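Local atomic coordinates of small COPII coat GTPase SAR1 (Encephalitozoon cuniculi, PDB entry 6VS4), a protein that is a small GTPase of the COPII vesicle coat, of the ADP-ribosylation factor family with a P-loop NTPase fold, modelled here with guanosine-5'-diphosphate and a magnesium ion. Residues F23-F28 with S197-T202; I113-D118 with M145-L150; R138-V143 with K210-M215. All blocks are in the same frame, centred on the assembly; numbering follows the deposited sequence.

Contact 1: F23-F28 with S197-T202; sequences FYEKVF and SANSIT
F28 and Y24 of helix 9-33 close on N199, in the loop that runs from strand 186-190 to helix 204-223 of this small-GTPase fold; no direct hydrogen bond joins the two segments. The aromatic contacts dominate. F28 has CG anti to its backbone N (chi1 176°), and N199 CA lies off-centre from its ring in a CH-pi contact, 4.3 Å from the centroid and 29° off the ring normal. The carbonyl oxygen of N199 approaches F28 CB at 3.2 Å, while N199 OD1 reaches F28 CD2 at 3.5 Å; ring and amide planes are 77° apart. Y24 is met differently: N199 CB sits at the edge of its ring, near the ring plane, 3.7 Å from Y24 CD2, and the phenol oxygen extends to S200, where Y24 OH lies 3.3 Å from S200 CB. V27 and I201 make the apolar side-chain contact: V27 CG1 lies 4.0 Å from I201 CG2, the two side chains crossing at about a right angle, and the same I201 CG2 is also near F28 CA. E25 CG lies beside the N199 amide, 3.5 Å from N199 ND2. K58 and L59 of helix 52-59 and L205 and A206 of helix 204-223 cover F28 further, so the N-terminal helix is packed against two helices of the nucleotide-binding domain as well as this loop. Polar links are indirect or made with other residues. Q10 of a second subunit bonds through NE2 to the carbonyl oxygens of both Y24 and N199 and through OE1 to I201 N, bridging the two segments. N199 ND2 gives a hydrogen bond to G196 O, and a water accepts from it while donating weakly to E25 OE2. Within the loop S200 forms an ST turn, its OG accepting from T202 N at 3.3 Å.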
loop_
_atom_site.group_PDB
_atom_site.type_symbol
_atom_site.label_atom_id
_atom_site.label_comp_id
_atom_site.label_asym_id
_atom_site.label_seq_id
_atom_site.Cartn_x
_atom_site.Cartn_y
_atom_site.Cartn_z
ATOM N N PHE A 23 5.741 4.998 5.558
ATOM C CA PHE A 23 6.464 5.438 4.373
ATOM C C PHE A 23 6.419 6.957 4.242
ATOM O O PHE A 23 7.449 7.608 4.027
ATOM C CB PHE A 23 5.829 4.757 3.153
ATOM C CG PHE A 23 6.637 4.835 1.894
ATOM C CD1 PHE A 23 7.824 5.545 1.837
ATOM C CD2 PHE A 23 6.194 4.185 0.751
ATOM C CE1 PHE A 23 8.557 5.601 0.664
ATOM C CE2 PHE A 23 6.918 4.234 -0.422
ATOM C CZ PHE A 23 8.103 4.946 -0.466
ATOM N N TYR A 24 5.235 7.537 4.433
ATOM C CA TYR A 24 5.068 8.982 4.378
ATOM C C TYR A 24 5.985 9.671 5.377
ATOM O O TYR A 24 6.650 10.659 5.046
ATOM C CB TYR A 24 3.600 9.312 4.658
ATOM C CG TYR A 24 3.133 10.701 4.290
ATOM C CD1 TYR A 24 2.522 10.947 3.067
ATOM C CD2 TYR A 24 3.247 11.759 5.195
ATOM C CE1 TYR A 24 2.074 12.212 2.733
ATOM C CE2 TYR A 24 2.807 13.026 4.872
ATOM C CZ TYR A 24 2.220 13.247 3.645
ATOM O OH TYR A 24 1.784 14.511 3.334
ATOM N N GLU A 25 6.086 9.120 6.588
ATOM C CA GLU A 25 6.954 9.714 7.598
ATOM C C GLU A 25 8.421 9.548 7.235
ATOM O O GLU A 25 9.236 10.438 7.508
ATOM C CB GLU A 25 6.667 9.105 8.967
ATOM C CG GLU A 25 5.332 9.531 9.556
ATOM C CD GLU A 25 4.868 8.626 10.686
ATOM O OE1 GLU A 25 5.637 7.713 11.069
ATOM O OE2 GLU A 25 3.748 8.847 11.206
ATOM N N LYS A 26 8.781 8.404 6.645
ATOM C CA LYS A 26 10.174 8.157 6.285
ATOM C C LYS A 26 10.673 9.179 5.275
ATOM O O LYS A 26 11.804 9.665 5.385
ATOM C CB LYS A 26 10.324 6.741 5.723
ATOM C CG LYS A 26 11.761 6.356 5.382
ATOM C CD LYS A 26 12.595 6.188 6.643
ATOM C CE LYS A 26 13.978 5.635 6.346
ATOM N NZ LYS A 26 14.914 6.667 5.831
ATOM N N VAL A 27 9.823 9.557 4.316
ATOM C CA VAL A 27 10.208 10.558 3.324
ATOM C C VAL A 27 10.532 11.884 4.000
ATOM O O VAL A 27 11.505 12.558 3.643
ATOM C CB VAL A 27 9.099 10.715 2.267
ATOM C CG1 VAL A 27 9.391 11.904 1.373
ATOM C CG2 VAL A 27 8.996 9.455 1.433
ATOM N N PHE A 28 9.736 12.268 4.999
ATOM C CA PHE A 28 10.023 13.493 5.733
ATOM C C PHE A 28 11.363 13.400 6.444
ATOM O O PHE A 28 12.194 14.306 6.340
ATOM C CB PHE A 28 8.893 13.773 6.724
ATOM C CG PHE A 28 9.136 14.968 7.609
ATOM C CD1 PHE A 28 9.006 16.259 7.120
ATOM C CD2 PHE A 28 9.459 14.794 8.946
ATOM C CE1 PHE A 28 9.214 17.351 7.941
ATOM C CE2 PHE A 28 9.662 15.889 9.777
ATOM C CZ PHE A 28 9.547 17.167 9.274
ATOM N N SER A 197 -0.148 15.306 8.378
ATOM C CA SER A 197 0.191 16.170 7.253
ATOM C C SER A 197 1.411 17.036 7.529
ATOM O O SER A 197 1.995 17.581 6.585
ATOM C CB SER A 197 -0.998 17.061 6.895
ATOM O OG SER A 197 -1.455 17.776 8.032
ATOM N N ALA A 198 1.812 17.179 8.792
ATOM C CA ALA A 198 3.037 17.910 9.094
ATOM C C ALA A 198 4.281 17.222 8.535
ATOM O O ALA A 198 5.343 17.851 8.477
ATOM C CB ALA A 198 3.168 18.108 10.605
ATOM N N ASN A 199 4.176 15.956 8.131
ATOM C CA ASN A 199 5.270 15.235 7.487
ATOM C C ASN A 199 5.397 15.545 5.997
ATOM O O ASN A 199 6.297 15.004 5.344
ATOM C CB ASN A 199 5.101 13.725 7.681
ATOM C CG ASN A 199 5.304 13.293 9.121
ATOM O OD1 ASN A 199 6.419 13.305 9.635
ATOM N ND2 ASN A 199 4.224 12.884 9.770
ATOM N N SER A 200 4.517 16.373 5.438
ATOM C CA SER A 200 4.595 16.711 4.022
ATOM C C SER A 200 5.823 17.564 3.743
ATOM O O SER A 200 6.009 18.620 4.358
ATOM C CB SER A 200 3.337 17.458 3.585
ATOM O OG SER A 200 3.550 18.091 2.332
ATOM N N ILE A 201 6.657 17.124 2.789
ATOM C CA ILE A 201 7.891 17.857 2.506
ATOM C C ILE A 201 7.652 19.141 1.730
ATOM O O ILE A 201 8.613 19.863 1.437
ATOM C CB ILE A 201 8.918 16.977 1.765
ATOM C CG1 ILE A 201 8.438 16.620 0.364
ATOM C CG2 ILE A 201 9.200 15.710 2.557
ATOM C CD1 ILE A 201 9.454 15.819 -0.385
ATOM N N THR A 202 6.400 19.475 1.426
ATOM C CA THR A 202 6.037 20.803 0.950
ATOM C C THR A 202 5.129 21.532 1.932
ATOM O O THR A 202 4.634 22.617 1.613
ATOM C CB THR A 202 5.361 20.730 -0.421
ATOM O OG1 THR A 202 4.164 19.954 -0.321
ATOM C CG2 THR A 202 6.296 20.119 -1.458
HETATM O O HOH W 1 4.585 11.792 12.839
#

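Contact 2: I113-D118 with M145-L150; sequences IVDVHD and MNKIDL. With GDP (guanosine-5'-diphosphate), chain D.
D115 and K147 cross obliquely, and the lysine chain, extended beyond CG, carries NZ to 3.0 Å from D115 OD2 in a salt bridge. NZ meets OD2 from above the carboxylate, 61° out of its plane. NZ is gripped further by GDP O4' at 3.2 Å and by N49 O, so three oxygens hold the ammonium group. On the way, K147 CG packs against the guanine, 3.5 Å from GDP C6, while CD lies beside the carboxylate of D115. The other carboxylate oxygen, D115 OD1, accepts from H117 N at 2.8 Å in an Asx turn, so the aspartate that holds the lysine also ties down its own turn. D149 faces the guanine edge with both oxygens: GDP N1 donates to OD1 and GDP N2 to OD2, and T192 OG1 is a second partner of OD1. N146, K147 and D149 are the NKxD motif of small GTPases, which reads the guanine base. The segment M145-L150 begins in the last two residues of strand 141-146, which pairs in parallel with strand 109-115 across a beta-alpha-beta unit, and runs on into the 3-10 turn 148-150: N146 N donates to V114 O at 2.7 Å, and V116 N to N146 O. N146 has CG anti to its backbone N (chi1 -169°); its amide lies by the base, with ND2 2.9 Å from GDP N7, and it is bonded to I193 N through OD1 and to A50 O through ND2. On the sheet face away from D115 and N146, V114 and M145 lie side by side, pointing the same way, and V116 CG1 reaches M145 CB. Beyond the strands H117 and L150 cross at about a right angle, L150 CB standing over one face of the imidazole, 3.9 Å from its centroid, while H117 ND1 bonds to E151 OE2.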
loop_
_atom_site.group_PDB
_atom_site.type_symbol
_atom_site.label_atom_id
_atom_site.label_comp_id
_atom_site.label_asym_id
_atom_site.label_seq_id
_atom_site.Cartn_x
_atom_site.Cartn_y
_atom_site.Cartn_z
ATOM N N ILE A 113 9.851 27.533 19.206
ATOM C CA ILE A 113 8.517 26.944 19.148
ATOM C C ILE A 113 7.625 27.584 20.204
ATOM O O ILE A 113 8.021 27.707 21.370
ATOM C CB ILE A 113 8.582 25.421 19.337
ATOM C CG1 ILE A 113 9.534 24.815 18.300
ATOM C CG2 ILE A 113 7.204 24.822 19.200
ATOM C CD1 ILE A 113 9.579 23.294 18.305
ATOM N N VAL A 114 6.408 27.961 19.802
ATOM C CA VAL A 114 5.428 28.586 20.684
ATOM C C VAL A 114 4.135 27.777 20.655
ATOM O O VAL A 114 3.656 27.395 19.581
ATOM C CB VAL A 114 5.151 30.049 20.274
ATOM C CG1 VAL A 114 4.052 30.670 21.155
ATOM C CG2 VAL A 114 6.418 30.872 20.325
ATOM N N ASP A 115 3.558 27.544 21.834
ATOM C CA ASP A 115 2.221 26.964 21.952
ATOM C C ASP A 115 1.203 28.102 21.864
ATOM O O ASP A 115 1.031 28.867 22.817
ATOM C CB ASP A 115 2.093 26.195 23.268
ATOM C CG ASP A 115 0.725 25.526 23.450
ATOM O OD1 ASP A 115 -0.220 25.821 22.686
ATOM O OD2 ASP A 115 0.591 24.704 24.386
ATOM N N VAL A 116 0.508 28.199 20.727
ATOM C CA VAL A 116 -0.431 29.294 20.516
ATOM C C VAL A 116 -1.666 29.158 21.392
ATOM O O VAL A 116 -2.403 30.133 21.575
ATOM C CB VAL A 116 -0.839 29.388 19.033
ATOM C CG1 VAL A 116 0.389 29.478 18.149
ATOM C CG2 VAL A 116 -1.700 28.187 18.633
ATOM N N HIS A 117 -1.904 27.977 21.961
ATOM C CA HIS A 117 -3.086 27.784 22.789
ATOM C C HIS A 117 -2.863 28.278 24.216
ATOM O O HIS A 117 -3.788 28.802 24.849
ATOM C CB HIS A 117 -3.485 26.310 22.782
ATOM C CG HIS A 117 -4.847 26.056 23.340
ATOM N ND1 HIS A 117 -5.952 26.781 22.954
ATOM C CD2 HIS A 117 -5.285 25.162 24.257
ATOM C CE1 HIS A 117 -7.013 26.343 23.606
ATOM N NE2 HIS A 117 -6.635 25.362 24.403
ATOM N N ASP A 118 -1.647 28.106 24.745
ATOM C CA ASP A 118 -1.319 28.495 26.119
ATOM C C ASP A 118 -1.129 30.014 26.205
ATOM O O ASP A 118 -0.022 30.535 26.367
ATOM C CB ASP A 118 -0.077 27.748 26.591
ATOM C CG ASP A 118 -0.058 27.531 28.092
ATOM O OD1 ASP A 118 0.373 26.443 28.530
ATOM O OD2 ASP A 118 -0.519 28.425 28.834
ATOM N N MET A 145 4.795 28.656 15.232
ATOM C CA MET A 145 3.577 28.804 16.023
ATOM C C MET A 145 2.863 27.458 15.966
ATOM O O MET A 145 2.275 27.091 14.945
ATOM C CB MET A 145 2.718 29.948 15.492
ATOM C CG MET A 145 3.380 31.324 15.589
ATOM S SD MET A 145 3.446 32.001 17.264
ATOM C CE MET A 145 4.225 33.587 16.980
ATOM N N ASN A 146 2.953 26.699 17.050
ATOM C CA ASN A 146 2.537 25.305 17.076
ATOM C C ASN A 146 1.177 25.159 17.751
ATOM O O ASN A 146 0.699 26.064 18.437
ATOM C CB ASN A 146 3.584 24.450 17.802
ATOM C CG ASN A 146 3.352 22.959 17.628
ATOM O OD1 ASN A 146 2.894 22.511 16.580
ATOM N ND2 ASN A 146 3.667 22.183 18.660
ATOM N N LYS A 147 0.562 23.989 17.540
ATOM C CA LYS A 147 -0.722 23.610 18.134
ATOM C C LYS A 147 -1.882 24.450 17.601
ATOM O O LYS A 147 -2.864 24.680 18.310
ATOM C CB LYS A 147 -0.680 23.679 19.664
ATOM C CG LYS A 147 0.491 22.930 20.280
ATOM C CD LYS A 147 0.175 22.533 21.701
ATOM C CE LYS A 147 1.381 21.975 22.409
ATOM N NZ LYS A 147 1.079 21.796 23.846
ATOM N N ILE A 148 -1.809 24.881 16.337
ATOM C CA ILE A 148 -2.893 25.673 15.776
ATOM C C ILE A 148 -4.182 24.875 15.684
ATOM O O ILE A 148 -5.263 25.468 15.578
ATOM C CB ILE A 148 -2.511 26.239 14.397
ATOM C CG1 ILE A 148 -2.364 25.108 13.371
ATOM C CG2 ILE A 148 -1.244 27.104 14.500
ATOM C CD1 ILE A 148 -1.989 25.589 11.994
ATOM N N ASP A 149 -4.103 23.539 15.726
ATOM C CA ASP A 149 -5.313 22.720 15.749
ATOM C C ASP A 149 -6.163 22.996 16.989
ATOM O O ASP A 149 -7.388 22.829 16.948
ATOM C CB ASP A 149 -4.955 21.228 15.677
ATOM C CG ASP A 149 -4.049 20.783 16.818
ATOM O OD1 ASP A 149 -2.951 21.354 16.967
ATOM O OD2 ASP A 149 -4.435 19.868 17.574
ATOM N N LEU A 150 -5.541 23.407 18.099
ATOM C CA LEU A 150 -6.305 23.706 19.307
ATOM C C LEU A 150 -7.145 24.969 19.162
ATOM O O LEU A 150 -8.079 25.170 19.950
ATOM C CB LEU A 150 -5.366 23.807 20.509
ATOM C CG LEU A 150 -4.615 22.504 20.813
ATOM C CD1 LEU A 150 -3.731 22.628 22.047
ATOM C CD2 LEU A 150 -5.608 21.363 20.985
HETATM P PB GDP D . 8.473 20.202 25.278
HETATM O O1B GDP D . 8.419 20.549 26.777
HETATM O O2B GDP D . 9.557 19.216 24.959
HETATM O O3B GDP D . 8.563 21.510 24.490
HETATM O O3A GDP D . 7.058 19.590 24.890
HETATM P PA GDP D . 6.590 18.221 24.241
HETATM O O1A GDP D . 6.747 17.149 25.308
HETATM O O2A GDP D . 7.269 17.970 22.953
HETATM O "O5'" GDP D . 5.019 18.407 24.027
HETATM C "C5'" GDP D . 4.071 18.582 25.101
HETATM C "C4'" GDP D . 2.720 18.077 24.661
HETATM O "O4'" GDP D . 2.245 18.874 23.552
HETATM C "C3'" GDP D . 2.678 16.614 24.203
HETATM O "O3'" GDP D . 1.600 15.907 24.804
HETATM C "C2'" GDP D . 2.505 16.723 22.685
HETATM O "O2'" GDP D . 1.765 15.623 22.172
HETATM C "C1'" GDP D . 1.692 18.008 22.583
HETATM N N9 GDP D . 1.761 18.668 21.269
HETATM C C8 GDP D . 2.878 19.007 20.550
HETATM N N7 GDP D . 2.598 19.575 19.400
HETATM C C5 GDP D . 1.213 19.603 19.358
HETATM C C6 GDP D . 0.302 20.059 18.345
HETATM O O6 GDP D . 0.583 20.595 17.276
HETATM N N1 GDP D . -1.016 19.863 18.702
HETATM C C2 GDP D . -1.439 19.324 19.888
HETATM N N2 GDP D . -2.757 19.221 20.069
HETATM N N3 GDP D . -0.610 18.905 20.840
HETATM C C4 GDP D . 0.686 19.057 20.508
#

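Contact 3: R138-V143 with K210-M215; sequences RAPVVV and KWLEAM
W211 projects from helix 204-223 toward the strand, and its six-membered ring meets V141 and V142. From CB, CG is anti to the backbone N (chi1 178°), and the six-membered ring beyond it reaches the strand. CE3 is the first of its atoms to meet the strand, 4.1 Å from V142 CB. CZ3 goes further: it lies 4.0 Å from V142 CB and 3.6 Å from V141 O, and P140 CB is a more distant neighbour. At the tip of the ring CH2 also reaches V141 O, at 3.7 Å. These partners approach obliquely, whereas M215, one helical turn on, lays its CG over one face of the indole, offset toward the rim. The interface is that of a helix packed on the parallel-stranded part of the P-loop NTPase sheet: strand 141-143 and helix 210-215 run nearly antiparallel, their axes 8.7 Å apart at closest approach and at 170° to each other. P140, just ahead of the strand, meets L212 and M215. Its CB touches M215 CB at 3.7 Å, the two side chains sliding past each other in opposite directions, and P140 CG packs on L212 CD1, the two side chains crossing at about a right angle. L212 CD1 is also 3.7 Å from P140 O, while the other branch, CD2, faces V142 CG1. All the contacts between the two segments are apolar or van der Waals, and none is a hydrogen bond. V142 is held in the sheet by backbone bonds to I110 and F112, and V141 by bonds to V185 and K187. V111 of the neighbouring strand 109-115 touches both V142 and L212, and V185 lies against P140, W211 and M215.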
loop_
_atom_site.group_PDB
_atom_site.type_symbol
_atom_site.label_atom_id
_atom_site.label_comp_id
_atom_site.label_asym_id
_atom_site.label_seq_id
_atom_site.Cartn_x
_atom_site.Cartn_y
_atom_site.Cartn_z
ATOM N N ARG A 138 23.224 36.793 15.325
ATOM C CA ARG A 138 23.594 36.590 13.927
ATOM C C ARG A 138 22.817 35.461 13.259
ATOM O O ARG A 138 22.478 35.575 12.078
ATOM C CB ARG A 138 25.107 36.323 13.822
ATOM N N ALA A 139 22.524 34.381 13.983
ATOM C CA ALA A 139 21.965 33.185 13.370
ATOM C C ALA A 139 20.495 33.372 12.990
ATOM O O ALA A 139 19.737 34.047 13.693
ATOM C CB ALA A 139 22.097 31.994 14.315
ATOM N N PRO A 140 20.060 32.753 11.895
ATOM C CA PRO A 140 18.644 32.830 11.520
ATOM C C PRO A 140 17.748 32.157 12.554
ATOM O O PRO A 140 18.111 31.161 13.182
ATOM C CB PRO A 140 18.595 32.092 10.178
ATOM C CG PRO A 140 19.806 31.196 10.190
ATOM C CD PRO A 140 20.852 31.960 10.940
ATOM N N VAL A 141 16.560 32.721 12.731
ATOM C CA VAL A 141 15.581 32.216 13.685
ATOM C C VAL A 141 14.308 31.897 12.918
ATOM O O VAL A 141 13.700 32.787 12.313
ATOM C CB VAL A 141 15.289 33.226 14.811
ATOM C CG1 VAL A 141 14.219 32.674 15.748
ATOM C CG2 VAL A 141 16.555 33.573 15.584
ATOM N N VAL A 142 13.903 30.637 12.942
ATOM C CA VAL A 142 12.604 30.236 12.423
ATOM C C VAL A 142 11.678 30.003 13.610
ATOM O O VAL A 142 12.063 29.362 14.597
ATOM C CB VAL A 142 12.711 29.000 11.503
ATOM C CG1 VAL A 142 13.133 27.757 12.259
ATOM C CG2 VAL A 142 11.398 28.769 10.802
ATOM N N VAL A 143 10.485 30.588 13.548
ATOM C CA VAL A 143 9.509 30.508 14.626
ATOM C C VAL A 143 8.364 29.606 14.187
ATOM O O VAL A 143 7.743 29.833 13.140
ATOM C CB VAL A 143 8.995 31.897 15.028
ATOM C CG1 VAL A 143 7.906 31.761 16.072
ATOM C CG2 VAL A 143 10.133 32.721 15.566
ATOM N N LYS A 210 13.512 24.264 5.228
ATOM C CA LYS A 210 14.166 24.678 3.988
ATOM C C LYS A 210 14.527 26.159 4.030
ATOM O O LYS A 210 15.597 26.556 3.557
ATOM C CB LYS A 210 13.288 24.355 2.775
ATOM N N TRP A 211 13.662 26.991 4.616
ATOM C CA TRP A 211 14.001 28.405 4.769
ATOM C C TRP A 211 15.194 28.580 5.702
ATOM O O TRP A 211 16.125 29.333 5.396
ATOM C CB TRP A 211 12.792 29.186 5.291
ATOM C CG TRP A 211 13.061 30.649 5.517
ATOM C CD1 TRP A 211 12.898 31.660 4.615
ATOM C CD2 TRP A 211 13.535 31.263 6.724
ATOM N NE1 TRP A 211 13.238 32.863 5.184
ATOM C CE2 TRP A 211 13.636 32.648 6.477
ATOM C CE3 TRP A 211 13.884 30.778 7.989
ATOM C CZ2 TRP A 211 14.072 33.553 7.445
ATOM C CZ3 TRP A 211 14.322 31.678 8.948
ATOM C CH2 TRP A 211 14.408 33.049 8.671
ATOM N N LEU A 212 15.204 27.859 6.823
ATOM C CA LEU A 212 16.318 27.972 7.759
ATOM C C LEU A 212 17.624 27.547 7.107
ATOM O O LEU A 212 18.648 28.229 7.248
ATOM C CB LEU A 212 16.040 27.129 9.003
ATOM C CG LEU A 212 17.087 27.109 10.112
ATOM C CD1 LEU A 212 17.144 28.452 10.834
ATOM C CD2 LEU A 212 16.775 25.986 11.092
ATOM N N GLU A 213 17.602 26.438 6.359
ATOM C CA GLU A 213 18.814 25.972 5.690
ATOM C C GLU A 213 19.308 26.984 4.667
ATOM O O GLU A 213 20.511 27.263 4.586
ATOM C CB GLU A 213 18.559 24.625 5.011
ATOM C CG GLU A 213 19.803 23.760 4.874
ATOM C CD GLU A 213 20.746 24.237 3.781
ATOM O OE1 GLU A 213 21.971 24.013 3.909
ATOM O OE2 GLU A 213 20.268 24.848 2.800
ATOM N N ALA A 214 18.393 27.556 3.882
ATOM C CA ALA A 214 18.802 28.551 2.896
ATOM C C ALA A 214 19.424 29.767 3.572
ATOM O O ALA A 214 20.387 30.349 3.058
ATOM C CB ALA A 214 17.603 28.959 2.041
ATOM N N MET A 215 18.896 30.155 4.735
ATOM C CA MET A 215 19.448 31.293 5.461
ATOM C C MET A 215 20.807 30.963 6.066
ATOM O O MET A 215 21.689 31.826 6.116
ATOM C CB MET A 215 18.467 31.753 6.536
ATOM C CG MET A 215 17.240 32.455 5.968
ATOM S SD MET A 215 17.703 33.786 4.839
ATOM C CE MET A 215 16.093 34.286 4.229
#

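Contacts 2 and 3 both use strand 141-146: contact 3 covers its beginning with helix 204-223, while contact 2 pairs its end with strand 109-115 and runs on into the guanine site. Their centres are 20 Å apart and their segments adjoin in the sequence. Contact 1 stands apart from both, its centre 20 Å from each and its nearest atoms about 7 Å away. It is nonetheless near the nucleotide, the nearest atoms of the A198 side chain and GDP being about 8 Å apart, whereas contact 2 touches GDP directly. Helix 204-223 follows the loop of contact 1 and supplies one side of contact 3. Along the chain, contact 2 is nested within contact 1, and contact 3 crosses both.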